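Local atomic coordinates of cerato-platanin 1 (Moniliophthora perniciosa, PDB entry 3SUJ), a protein that is of unknown function but belongs to the secreted cerato-platanin family, adopts a double-psi beta-barrel fold and binds zinc ions. Residues Gly61-Leu66 with Arg116-Ser121. Residues are numbered along the deposited sequence; the frame is centred on the assembly and turned at random.
Sequences GSCYQL and RKVDFS. With ZN (zinc ion), chain D.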
ATOM      1  N   GLY A  61       1.039  -9.459   0.360  1.00  9.02           N
ATOM      2  CA  GLY A  61       2.413  -9.269   0.778  1.00  9.24           C
ATOM      3  C   GLY A  61       3.356  -8.849  -0.330  1.00 11.31           C
ATOM      4  O   GLY A  61       4.551  -8.747  -0.016  1.00 12.84           O
ATOM      5  N   SER A  62       2.908  -8.614  -1.529  1.00  9.61           N
ATOM      6  CA  SER A  62       3.818  -8.144  -2.583  1.00 10.86           C
ATOM      7  C   SER A  62       4.152  -6.677  -2.374  1.00  8.85           C
ATOM      8  O   SER A  62       3.410  -5.919  -1.720  1.00  9.53           O
ATOM      9  CB  SER A  62       3.122  -8.256  -3.967  1.00 13.54           C
ATOM     10  OG  SER A  62       3.077  -9.528  -4.504  1.00 18.56           O
ATOM     11  N   CYS A  63       5.273  -6.281  -2.931  1.00  9.02           N
ATOM     12  CA  CYS A  63       5.808  -4.942  -2.830  1.00  8.27           C
ATOM     13  C   CYS A  63       5.659  -4.225  -4.132  1.00  8.98           C
ATOM     14  O   CYS A  63       6.157  -4.696  -5.206  1.00 10.10           O
ATOM     15  CB  CYS A  63       7.280  -5.064  -2.464  1.00 10.28           C
ATOM     16  SG  CYS A  63       8.107  -3.444  -2.192  1.00 10.40           S
ATOM     17  N   TYR A  64       5.024  -3.064  -4.134  1.00  7.78           N
ATOM     18  CA  TYR A  64       4.779  -2.282  -5.348  1.00  7.84           C
ATOM     19  C   TYR A  64       5.513  -0.983  -5.266  1.00  7.89           C
ATOM     20  O   TYR A  64       5.321  -0.207  -4.271  1.00  8.80           O
ATOM     21  CB  TYR A  64       3.259  -2.031  -5.537  1.00  8.17           C
ATOM     22  CG  TYR A  64       2.520  -3.278  -5.830  1.00  7.49           C
ATOM     23  CD1 TYR A  64       2.316  -3.667  -7.159  1.00  8.83           C
ATOM     24  CD2 TYR A  64       1.968  -4.070  -4.848  1.00  9.93           C
ATOM     25  CE1 TYR A  64       1.613  -4.817  -7.501  1.00  9.22           C
ATOM     26  CE2 TYR A  64       1.249  -5.238  -5.197  1.00  9.73           C
ATOM     27  CZ  TYR A  64       1.041  -5.551  -6.498  1.00 10.06           C
ATOM     28  OH  TYR A  64       0.320  -6.715  -6.778  1.00 12.33           O
ATOM     29  N   GLN A  65       6.280  -0.656  -6.283  1.00  7.92           N
ATOM     30  CA  GLN A  65       6.848   0.655  -6.433  1.00  7.02           C
ATOM     31  C   GLN A  65       5.883   1.547  -7.154  1.00  6.90           C
ATOM     32  O   GLN A  65       5.425   1.245  -8.274  1.00  7.89           O
ATOM     33  CB  GLN A  65       8.097   0.525  -7.258  1.00  8.05           C
ATOM     34  CG  GLN A  65       8.815   1.900  -7.484  1.00  9.31           C
ATOM     35  CD  GLN A  65       9.966   1.749  -8.463  1.00 10.74           C
ATOM     36  OE1 GLN A  65       9.763   1.115  -9.533  1.00 17.12           O
ATOM     37  NE2 GLN A  65      11.145   2.209  -8.152  1.00 11.32           N
ATOM     38  N   LEU A  66       5.502   2.631  -6.489  1.00  7.54           N
ATOM     39  CA  LEU A  66       4.554   3.595  -7.031  1.00  7.05           C
ATOM     40  C   LEU A  66       5.269   4.906  -7.220  1.00  6.97           C
ATOM     41  O   LEU A  66       5.821   5.428  -6.288  1.00  8.64           O
ATOM     42  CB  LEU A  66       3.367   3.786  -6.088  1.00  7.04           C
ATOM     43  CG  LEU A  66       2.655   2.511  -5.653  1.00  9.51           C
ATOM     44  CD1 LEU A  66       1.508   2.814  -4.633  1.00 14.49           C
ATOM     45  CD2 LEU A  66       2.046   1.783  -6.802  1.00 15.69           C
ATOM     46  N   ARG A 116       5.115  -0.668 -10.590  1.00 10.21           N
ATOM     47  CA  ARG A 116       5.822  -1.865 -10.969  1.00 11.64           C
ATOM     48  C   ARG A 116       5.858  -2.735  -9.744  1.00 11.71           C
ATOM     49  O   ARG A 116       6.180  -2.216  -8.645  1.00 12.39           O
ATOM     50  CB  ARG A 116       7.235  -1.379 -11.293  1.00 15.05           C
ATOM     51  CG  ARG A 116       8.239  -2.180 -12.017  1.00 23.18           C
ATOM     52  CD  ARG A 116       8.803  -0.952 -12.767  0.50 18.49           C
ATOM     53  NE  ARG A 116       8.858  -1.111 -14.177  0.50 13.86           N
ATOM     54  CZ  ARG A 116      10.022  -1.193 -14.779  0.50 12.76           C
ATOM     55  NH1 ARG A 116      11.138  -1.116 -14.053  0.50 11.56           N
ATOM     56  NH2 ARG A 116      10.027  -1.467 -16.020  0.50 10.08           N
ATOM     57  N   LYS A 117       5.612  -4.016  -9.837  1.00 10.88           N
ATOM     58  CA  LYS A 117       5.927  -4.938  -8.731  1.00 11.73           C
ATOM     59  C   LYS A 117       7.423  -5.128  -8.654  1.00 11.13           C
ATOM     60  O   LYS A 117       8.065  -5.290  -9.721  1.00 13.09           O
ATOM     61  CB  LYS A 117       5.257  -6.268  -8.941  1.00 13.05           C
ATOM     62  CG  LYS A 117       5.448  -7.058  -7.573  1.00 14.42           C
ATOM     63  CD  LYS A 117       4.835  -8.405  -7.519  1.00 16.66           C
ATOM     64  CE  LYS A 117       3.229  -8.399  -7.555  1.00 15.89           C
ATOM     65  NZ  LYS A 117       2.823  -9.739  -7.440  1.00 19.60           N
ATOM     66  N   VAL A 118       8.028  -4.959  -7.486  1.00  9.74           N
ATOM     67  CA  VAL A 118       9.482  -5.050  -7.289  1.00 10.63           C
ATOM     68  C   VAL A 118       9.770  -6.054  -6.175  1.00 10.37           C
ATOM     69  O   VAL A 118       8.901  -6.559  -5.493  1.00 10.85           O
ATOM     70  CB  VAL A 118      10.091  -3.657  -6.957  1.00 10.17           C
ATOM     71  CG1 VAL A 118       9.873  -2.668  -8.095  1.00 11.06           C
ATOM     72  CG2 VAL A 118       9.480  -3.057  -5.633  1.00 10.38           C
ATOM     73  N   ASP A 119      11.037  -6.398  -6.027  1.00 12.29           N
ATOM     74  CA  ASP A 119      11.435  -7.325  -4.982  1.00 12.20           C
ATOM     75  C   ASP A 119      11.005  -6.810  -3.652  1.00 11.19           C
ATOM     76  O   ASP A 119      11.138  -5.643  -3.360  1.00 11.86           O
ATOM     77  CB  ASP A 119      12.960  -7.372  -4.985  1.00 14.80           C
ATOM     78  CG  ASP A 119      13.517  -8.499  -4.135  1.00 15.23           C
ATOM     79  OD1 ASP A 119      13.594  -9.583  -4.688  1.00 16.23           O
ATOM     80  OD2 ASP A 119      13.754  -8.305  -2.933  1.00 19.15           O
ATOM     81  N   PHE A 120      10.635  -7.722  -2.751  1.00 11.35           N
ATOM     82  CA  PHE A 120      10.131  -7.368  -1.458  1.00 11.13           C
ATOM     83  C   PHE A 120      11.177  -6.627  -0.646  1.00 12.97           C
ATOM     84  O   PHE A 120      10.842  -5.820   0.233  1.00 12.67           O
ATOM     85  CB  PHE A 120       9.652  -8.597  -0.735  1.00 11.70           C
ATOM     86  CG  PHE A 120       8.913  -8.237   0.527  1.00 13.34           C
ATOM     87  CD1 PHE A 120       7.558  -7.823   0.458  1.00 14.07           C
ATOM     88  CD2 PHE A 120       9.583  -8.106   1.741  1.00 17.35           C
ATOM     89  CE1 PHE A 120       6.896  -7.401   1.570  1.00 16.84           C
ATOM     90  CE2 PHE A 120       8.883  -7.637   2.899  1.00 21.78           C
ATOM     91  CZ  PHE A 120       7.508  -7.303   2.790  1.00 19.36           C
ATOM     92  N   SER A 121      12.481  -6.912  -0.909  1.00 12.84           N
ATOM     93  CA  SER A 121      13.506  -6.195  -0.241  1.00 13.00           C
ATOM     94  C   SER A 121      13.365  -4.642  -0.359  1.00 12.72           C
ATOM     95  O   SER A 121      13.835  -3.907   0.533  1.00 13.92           O
ATOM     96  CB  SER A 121      14.922  -6.522  -0.765  1.00 15.36           C
ATOM     97  OG  SER A 121      15.003  -6.267  -2.146  1.00 21.00           O
TER
HETATM   98 ZN    ZN D 203      14.687 -10.886  -3.686  0.80 14.07          ZN
HETATM   99  O   HOH W   1       6.912  -8.149  -4.277  1.00 14.17           O
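Tyr64 and Lys117 face each other as a non-hydrogen-bonded pair of two antiparallel strands, an instance of how a lysine can lay its CE against an aromatic ring while its ammonium group turns to polar partners. The lysine runs obliquely past the phenol; its CE comes 3.4 Å from Tyr64 OH and stays close to CZ and CE1 as well. A bend at chi3 (-67°) sets CE at that spot, and from there NZ donates to Ser62 OG at 3.0 Å and to Asn59 OD1. An alanine at Tyr64 would take away the ring and hydroxyl against which CE lies, and would probably open a gap beside the lysine chain and leave Phe90 without its edge-to-face partner.

On the other face of the sheet Val118 divides its two methyls, CG2 lying 3.7 Å from Cys63 SG and CG1 against Gln65 CB. Gln65 and Arg116 point the same way side by side, their amide and guanidinium planes 22° apart, while Gln65 NE2 bonds to Tyr79 OH. Beneath these side chains Gln65 and Arg116 exchange two backbone hydrogen bonds, and Val118 N reaches Cys63 O nearly straight (168°). A water bridges Cys63 N and Val118 O, and the Phe120 ring brings CE1 to 3.1 Å from Gly61 O.

Cys63 is also tied to Cys123 by a disulfide, a covalent link beside this inner strand pairing of the double-psi barrel. Next to Val118, Asp119 binds zinc through OD1 at 2.0 Å, while OD2 accepts from Ser121 N in an Asx turn; together the two bonds are likely to restrict the carboxylate's rotation. Across the contact itself, backbone bonds and the apolar packing of Val118 join the strands, and the lysine charge is taken up by Ser62 and Asn59.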